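Local coordinates for protein topoisomerase IV subunit A (Escherichia coli, PDB 1ZVT) that forms the DNA-binding C-terminal part of a type II topoisomerase that decatenates DNA and removes supercoils, a domain that probably wraps or steers the DNA substrate, at residues I6-S9 with W13-S16; Y57-I62 with E72-K77. One frame throughout, in Å; residues are numbered along the deposited sequence.

Contact 1 of 2, residues I6-S9 with W13-S16; sequences IVLS and WVRS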
ATOM      1  N   ILE A   6       1.545 -16.986   1.362  1.00 17.08           N
ATOM      2  CA  ILE A   6       0.233 -16.705   1.943  1.00 16.49           C
ATOM      3  C   ILE A   6      -0.653 -16.141   0.832  1.00 16.00           C
ATOM      4  O   ILE A   6      -0.238 -15.243   0.100  1.00 16.98           O
ATOM      5  CB  ILE A   6       0.308 -15.678   3.100  1.00 17.07           C
ATOM      6  CG1 ILE A   6       1.456 -15.998   4.081  1.00 17.38           C
ATOM      7  CG2 ILE A   6      -1.066 -15.570   3.766  1.00 18.55           C
ATOM      8  CD1 ILE A   6       1.417 -17.418   4.679  1.00 17.60           C
ATOM      9  N   VAL A   7      -1.854 -16.696   0.702  1.00 15.92           N
ATOM     10  CA  VAL A   7      -2.774 -16.336  -0.383  1.00 16.36           C
ATOM     11  C   VAL A   7      -4.046 -15.752   0.202  1.00 16.14           C
ATOM     12  O   VAL A   7      -4.671 -16.360   1.079  1.00 16.80           O
ATOM     13  CB  VAL A   7      -3.127 -17.580  -1.234  1.00 16.45           C
ATOM     14  CG1 VAL A   7      -4.107 -17.210  -2.405  1.00 18.29           C
ATOM     15  CG2 VAL A   7      -1.831 -18.249  -1.758  1.00 19.13           C
ATOM     16  N   LEU A   8      -4.395 -14.563  -0.281  1.00 16.22           N
ATOM     17  CA  LEU A   8      -5.578 -13.806   0.150  1.00 17.18           C
ATOM     18  C   LEU A   8      -6.590 -13.792  -0.966  1.00 18.10           C
ATOM     19  O   LEU A   8      -6.246 -13.544  -2.135  1.00 17.15           O
ATOM     20  CB  LEU A   8      -5.159 -12.366   0.457  1.00 16.28           C
ATOM     21  CG  LEU A   8      -6.265 -11.372   0.815  1.00 17.72           C
ATOM     22  CD1 LEU A   8      -6.956 -11.775   2.146  1.00 18.30           C
ATOM     23  CD2 LEU A   8      -5.692  -9.932   0.882  1.00 18.17           C
ATOM     24  N   SER A   9      -7.841 -14.060  -0.622  1.00 18.29           N
ATOM     25  CA  SER A   9      -8.896 -14.059  -1.619  1.00 19.54           C
ATOM     26  C   SER A   9      -9.723 -12.770  -1.566  1.00 20.36           C
ATOM     27  O   SER A   9      -9.632 -11.991  -0.602  1.00 19.51           O
ATOM     28  CB  SER A   9      -9.803 -15.272  -1.437  1.00 20.19           C
ATOM     29  OG  SER A   9     -10.667 -15.076  -0.325  1.00 19.65           O
ATOM     30  N   TRP A  13     -10.501 -14.478   2.657  1.00 20.40           N
ATOM     31  CA  TRP A  13     -10.122 -15.785   3.164  1.00 20.60           C
ATOM     32  C   TRP A  13      -8.661 -16.009   2.862  1.00 19.94           C
ATOM     33  O   TRP A  13      -8.152 -15.552   1.826  1.00 19.97           O
ATOM     34  CB  TRP A  13     -10.965 -16.878   2.508  1.00 21.13           C
ATOM     35  CG  TRP A  13     -12.371 -16.898   3.037  1.00 21.42           C
ATOM     36  CD1 TRP A  13     -13.179 -15.816   3.255  1.00 22.23           C
ATOM     37  CD2 TRP A  13     -13.120 -18.047   3.428  1.00 21.80           C
ATOM     38  NE1 TRP A  13     -14.402 -16.225   3.742  1.00 22.65           N
ATOM     39  CE2 TRP A  13     -14.386 -17.590   3.872  1.00 22.29           C
ATOM     40  CE3 TRP A  13     -12.848 -19.422   3.451  1.00 19.96           C
ATOM     41  CZ2 TRP A  13     -15.385 -18.463   4.325  1.00 23.17           C
ATOM     42  CZ3 TRP A  13     -13.845 -20.295   3.910  1.00 22.65           C
ATOM     43  CH2 TRP A  13     -15.095 -19.807   4.336  1.00 23.24           C
ATOM     44  N   VAL A  14      -7.976 -16.692   3.768  1.00 18.57           N
ATOM     45  CA  VAL A  14      -6.525 -16.865   3.636  1.00 18.69           C
ATOM     46  C   VAL A  14      -6.101 -18.304   3.804  1.00 19.15           C
ATOM     47  O   VAL A  14      -6.798 -19.096   4.433  1.00 19.33           O
ATOM     48  CB  VAL A  14      -5.737 -16.014   4.666  1.00 18.75           C
ATOM     49  CG1 VAL A  14      -5.801 -14.555   4.288  1.00 20.66           C
ATOM     50  CG2 VAL A  14      -6.277 -16.215   6.113  1.00 18.46           C
ATOM     51  N   ARG A  15      -4.924 -18.629   3.266  1.00 19.94           N
ATOM     52  CA  ARG A  15      -4.286 -19.902   3.529  1.00 20.37           C
ATOM     53  C   ARG A  15      -2.778 -19.732   3.363  1.00 21.49           C
ATOM     54  O   ARG A  15      -2.324 -18.736   2.797  1.00 20.86           O
ATOM     55  CB  ARG A  15      -4.815 -20.978   2.598  1.00 20.72           C
ATOM     56  CG  ARG A  15      -4.271 -20.893   1.185  1.00 22.37           C
ATOM     57  CD  ARG A  15      -5.153 -21.679   0.254  1.00 26.13           C
ATOM     58  NE  ARG A  15      -6.274 -20.905  -0.283  1.00 25.82           N
ATOM     59  CZ  ARG A  15      -7.208 -21.403  -1.089  1.00 27.51           C
ATOM     60  NH1 ARG A  15      -7.176 -22.685  -1.447  1.00 28.86           N
ATOM     61  NH2 ARG A  15      -8.172 -20.636  -1.538  1.00 27.99           N
ATOM     62  N   SER A  16      -2.019 -20.702   3.867  1.00 22.60           N
ATOM     63  CA  SER A  16      -0.554 -20.680   3.801  1.00 24.06           C
ATOM     64  C   SER A  16      -0.118 -21.920   3.041  1.00 25.24           C
ATOM     65  O   SER A  16      -0.273 -23.035   3.546  1.00 27.05           O
ATOM     66  CB  SER A  16       0.053 -20.680   5.215  1.00 25.06           C
ATOM     67  OG  SER A  16       1.477 -20.697   5.184  1.00 25.92           O
TER
HETATM   68  O   HOH W   1      -6.850 -18.135   0.171  1.00 23.35           O
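Val7 and Arg15 form the hydrogen-bonded pair at the middle of an antiparallel beta hairpin. Val7 N gives a nearly straight bond to Arg15 O, 3.0 Å long (168° at the hydrogen). Arg15 N returns a longer one to Val7 O. Toward the turn, Ser9 N donates to Trp13 O at 2.9 Å. The Ser9 hydroxyl takes over where a backbone carbonyl would otherwise be used: OG accepts from Trp13 N at 3.0 Å. With chi1 at 76°, OG sits between its own N and carbonyl carbon, facing the other strand. Ser9 OG is also hydrogen-bonded to Asp33. Without the hydroxyl, as with an alanine here, Trp13 N is likely to lose this acceptor and Asp33 its partner, and the hairpin end would be held less firmly.

On the face that carries Val7 and Arg15, a water joins the two strands. Water 1 donates to Val7 O and accepts from Arg15 NE at 2.9 Å, lying in the plane of the guanidinium at its edge. The other guanidinium nitrogens, NH1 and NH2, bond to the carbonyls of Ala67 and Asn28, and Tyr29 makes a cation-pi contact.

Side-chain packing lies on the opposite face. Leu8 CD1 meets Val14 CG1 at 3.7 Å, the two side chains crossing at a slant. Ile6 CD1 touches Ser16 OG and CB.

The face of Ile6, Leu8 and Val14 is mainly apolar; the face of Val7 also carries a buried arginine. Carbonyl oxygens, a water and an aromatic ring probably stabilise its charge, and the bonds from NE, NH1 and NH2 would fix the guanidinium's rotation.

Contact 2 of 2, residues Y57-I62 with E72-K77; sequences YAIDPI and EPLTGK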
ATOM      1  N   TYR A  57      -2.393  -5.878  11.547  1.00 16.21           N
ATOM      2  CA  TYR A  57      -2.575  -7.107  12.290  1.00 15.85           C
ATOM      3  C   TYR A  57      -1.522  -8.082  11.821  1.00 17.40           C
ATOM      4  O   TYR A  57      -1.240  -8.132  10.623  1.00 18.55           O
ATOM      5  CB  TYR A  57      -3.930  -7.738  11.975  1.00 16.15           C
ATOM      6  CG  TYR A  57      -5.134  -6.863  12.113  1.00 16.21           C
ATOM      7  CD1 TYR A  57      -5.494  -5.978  11.095  1.00 16.67           C
ATOM      8  CD2 TYR A  57      -5.968  -6.968  13.232  1.00 18.05           C
ATOM      9  CE1 TYR A  57      -6.644  -5.186  11.212  1.00 16.35           C
ATOM     10  CE2 TYR A  57      -7.114  -6.174  13.344  1.00 18.77           C
ATOM     11  CZ  TYR A  57      -7.435  -5.306  12.328  1.00 17.54           C
ATOM     12  OH  TYR A  57      -8.543  -4.501  12.433  1.00 20.00           O
ATOM     13  N   ALA A  58      -0.956  -8.866  12.741  1.00 17.11           N
ATOM     14  CA  ALA A  58      -0.047  -9.927  12.349  1.00 18.04           C
ATOM     15  C   ALA A  58      -0.608 -11.307  12.690  1.00 18.09           C
ATOM     16  O   ALA A  58      -1.236 -11.487  13.746  1.00 18.53           O
ATOM     17  CB  ALA A  58       1.294  -9.753  13.025  1.00 18.00           C
ATOM     18  N   ILE A  59      -0.364 -12.269  11.808  1.00 18.41           N
ATOM     19  CA  ILE A  59      -0.810 -13.653  12.014  1.00 19.14           C
ATOM     20  C   ILE A  59       0.409 -14.566  11.794  1.00 19.25           C
ATOM     21  O   ILE A  59       1.234 -14.313  10.921  1.00 18.05           O
ATOM     22  CB  ILE A  59      -1.948 -14.037  11.019  1.00 19.64           C
ATOM     23  CG1 ILE A  59      -3.246 -13.265  11.325  1.00 21.52           C
ATOM     24  CG2 ILE A  59      -2.212 -15.566  10.990  1.00 19.47           C
ATOM     25  CD1 ILE A  59      -4.445 -13.651  10.402  1.00 22.32           C
ATOM     26  N   ASP A  60       0.525 -15.605  12.613  1.00 18.39           N
ATOM     27  CA  ASP A  60       1.578 -16.614  12.457  1.00 18.99           C
ATOM     28  C   ASP A  60       1.133 -17.620  11.376  1.00 18.52           C
ATOM     29  O   ASP A  60       0.078 -18.253  11.495  1.00 18.64           O
ATOM     30  CB  ASP A  60       1.806 -17.296  13.823  1.00 19.25           C
ATOM     31  CG  ASP A  60       2.929 -18.336  13.811  1.00 23.98           C
ATOM     32  OD1 ASP A  60       3.345 -18.820  12.736  1.00 27.57           O
ATOM     33  OD2 ASP A  60       3.383 -18.717  14.923  1.00 27.47           O
ATOM     34  N   PRO A  61       1.924 -17.774  10.303  1.00 18.80           N
ATOM     35  CA  PRO A  61       1.518 -18.708   9.238  1.00 18.93           C
ATOM     36  C   PRO A  61       1.203 -20.137   9.717  1.00 19.79           C
ATOM     37  O   PRO A  61       0.394 -20.808   9.082  1.00 19.83           O
ATOM     38  CB  PRO A  61       2.726 -18.719   8.292  1.00 19.83           C
ATOM     39  CG  PRO A  61       3.375 -17.365   8.520  1.00 19.04           C
ATOM     40  CD  PRO A  61       3.220 -17.124   9.999  1.00 18.33           C
ATOM     41  N   ILE A  62       1.782 -20.573  10.838  1.00 20.37           N
ATOM     42  CA  ILE A  62       1.541 -21.964  11.283  1.00 22.10           C
ATOM     43  C   ILE A  62       0.085 -22.209  11.711  1.00 21.87           C
ATOM     44  O   ILE A  62      -0.366 -23.376  11.819  1.00 22.58           O
ATOM     45  CB  ILE A  62       2.546 -22.426  12.367  1.00 22.96           C
ATOM     46  CG1 ILE A  62       2.493 -21.529  13.592  1.00 25.84           C
ATOM     47  CG2 ILE A  62       3.966 -22.439  11.777  1.00 26.02           C
ATOM     48  CD1 ILE A  62       1.455 -21.875  14.601  1.00 31.34           C
ATOM     49  N   GLU A  72      -9.526 -20.006   5.151  1.00 22.12           N
ATOM     50  CA  GLU A  72     -10.390 -19.691   6.285  1.00 21.17           C
ATOM     51  C   GLU A  72     -10.558 -18.170   6.369  1.00 19.57           C
ATOM     52  O   GLU A  72      -9.644 -17.439   6.007  1.00 18.78           O
ATOM     53  CB  GLU A  72      -9.818 -20.306   7.571  1.00 21.13           C
ATOM     54  CG  GLU A  72      -8.643 -19.596   8.168  1.00 24.35           C
ATOM     55  CD  GLU A  72      -8.273 -20.144   9.534  1.00 24.07           C
ATOM     56  OE1 GLU A  72      -8.194 -21.415   9.658  1.00 24.00           O
ATOM     57  OE2 GLU A  72      -8.072 -19.290  10.459  1.00 25.72           O
ATOM     58  N   PRO A  73     -11.731 -17.684   6.830  1.00 19.25           N
ATOM     59  CA  PRO A  73     -11.985 -16.245   6.810  1.00 19.36           C
ATOM     60  C   PRO A  73     -11.105 -15.459   7.784  1.00 19.23           C
ATOM     61  O   PRO A  73     -10.928 -15.865   8.935  1.00 19.33           O
ATOM     62  CB  PRO A  73     -13.465 -16.133   7.234  1.00 19.59           C
ATOM     63  CG  PRO A  73     -13.714 -17.387   8.036  1.00 19.71           C
ATOM     64  CD  PRO A  73     -12.875 -18.451   7.376  1.00 19.21           C
ATOM     65  N   LEU A  74     -10.572 -14.324   7.337  1.00 19.22           N
ATOM     66  CA  LEU A  74      -9.845 -13.445   8.266  1.00 19.21           C
ATOM     67  C   LEU A  74     -10.692 -12.939   9.429  1.00 19.39           C
ATOM     68  O   LEU A  74     -10.162 -12.661  10.500  1.00 19.71           O
ATOM     69  CB  LEU A  74      -9.224 -12.254   7.534  1.00 19.61           C
ATOM     70  CG  LEU A  74      -7.988 -12.687   6.762  1.00 19.66           C
ATOM     71  CD1 LEU A  74      -7.584 -11.533   5.817  1.00 22.71           C
ATOM     72  CD2 LEU A  74      -6.857 -13.028   7.749  1.00 20.78           C
ATOM     73  N   THR A  75     -12.005 -12.849   9.237  1.00 19.87           N
ATOM     74  CA  THR A  75     -12.863 -12.437  10.360  1.00 20.87           C
ATOM     75  C   THR A  75     -12.830 -13.428  11.521  1.00 21.06           C
ATOM     76  O   THR A  75     -13.181 -13.060  12.647  1.00 21.69           O
ATOM     77  CB  THR A  75     -14.313 -12.213   9.925  1.00 21.46           C
ATOM     78  OG1 THR A  75     -14.768 -13.371   9.225  1.00 23.19           O
ATOM     79  CG2 THR A  75     -14.430 -10.985   9.020  1.00 23.16           C
ATOM     80  N   GLY A  76     -12.413 -14.674  11.262  1.00 21.06           N
ATOM     81  CA  GLY A  76     -12.243 -15.676  12.322  1.00 21.26           C
ATOM     82  C   GLY A  76     -10.936 -15.509  13.087  1.00 21.54           C
ATOM     83  O   GLY A  76     -10.721 -16.165  14.119  1.00 22.17           O
ATOM     84  N   LYS A  77     -10.060 -14.640  12.585  1.00 20.42           N
ATOM     85  CA  LYS A  77      -8.747 -14.464  13.179  1.00 21.68           C
ATOM     86  C   LYS A  77      -8.499 -13.045  13.652  1.00 21.05           C
ATOM     87  O   LYS A  77      -7.668 -12.839  14.529  1.00 21.21           O
ATOM     88  CB  LYS A  77      -7.615 -14.898  12.215  1.00 22.70           C
ATOM     89  CG  LYS A  77      -7.334 -16.415  12.235  1.00 28.13           C
ATOM     90  CD  LYS A  77      -5.845 -16.745  12.364  1.00 29.59           C
ATOM     91  CE  LYS A  77      -5.578 -18.257  12.373  1.00 29.15           C
ATOM     92  NZ  LYS A  77      -6.702 -19.139  12.874  1.00 24.96           N
TER
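Ile59 and Lys77 bring the two backbones no closer than 8.1 Å between their CA atoms, and no hydrogen bond crosses, so side chains alone make this contact. Strand 57-59 runs out into a turn, and 72-77 goes from a short strand into a 3-10 turn. Ile59 is the residue of 57-62 that does the touching. Its CG1 branch lies anti to the carbonyl carbon (chi1 -68°) and chi2 is extended, which carries CD1 out to the other segment. There Ile59 CD1 meets Leu74 CD2 at 3.6 Å. Ile59 CD1 also touches Lys77 CB at 3.9 Å.

The lysine chain crosses Ile59 at about a right angle. Its CD methylene packs against both CD1 and CG2 of Ile59. The chain bends at chi2 (-132°) and again at chi4, and its amino group ends beside its own segment's Glu72. Lys77 NZ forms a 2.8 Å salt bridge with Glu72 OE2, approaching it on the syn side and close to the carboxylate plane. The lysine thus has two roles: its methylenes pack on Ile59, while its charge is paired with Glu72. Beyond Ile59, Asp60 OD1 accepts from Ile62 N at 3.0 Å. This is an Asx turn, just after the end of the strand.

The contact lies between two four-stranded blades of the beta-pinwheel. Strand 55-59 belongs to one, and strand 72-73 is an outermost strand of the other. Phe49 of strand 47-51 touches both Ile59 and Leu74. Leu74 also rests on Val14 and Leu8, in strands 13-18 and 3-9.

From the N terminus, contact 1 closes first: residues 6-9 and 13-16 pair across a three-residue turn. The chain then adds strand 35-42 to this blade and starts the next one with strands 47-51 and 55-59. Contact 2 closes the loop from 57-62 to 72-77, where the chain returns to the first blade. The two loops follow in series and neither nest nor cross. Strand 72-73 pairs with strand 13-18; Val14 N probably donates to Glu72 O (2.9 Å). Both contacts therefore reach one sheet. Contact 1 builds the first blade from within; contact 2 ties it to the second.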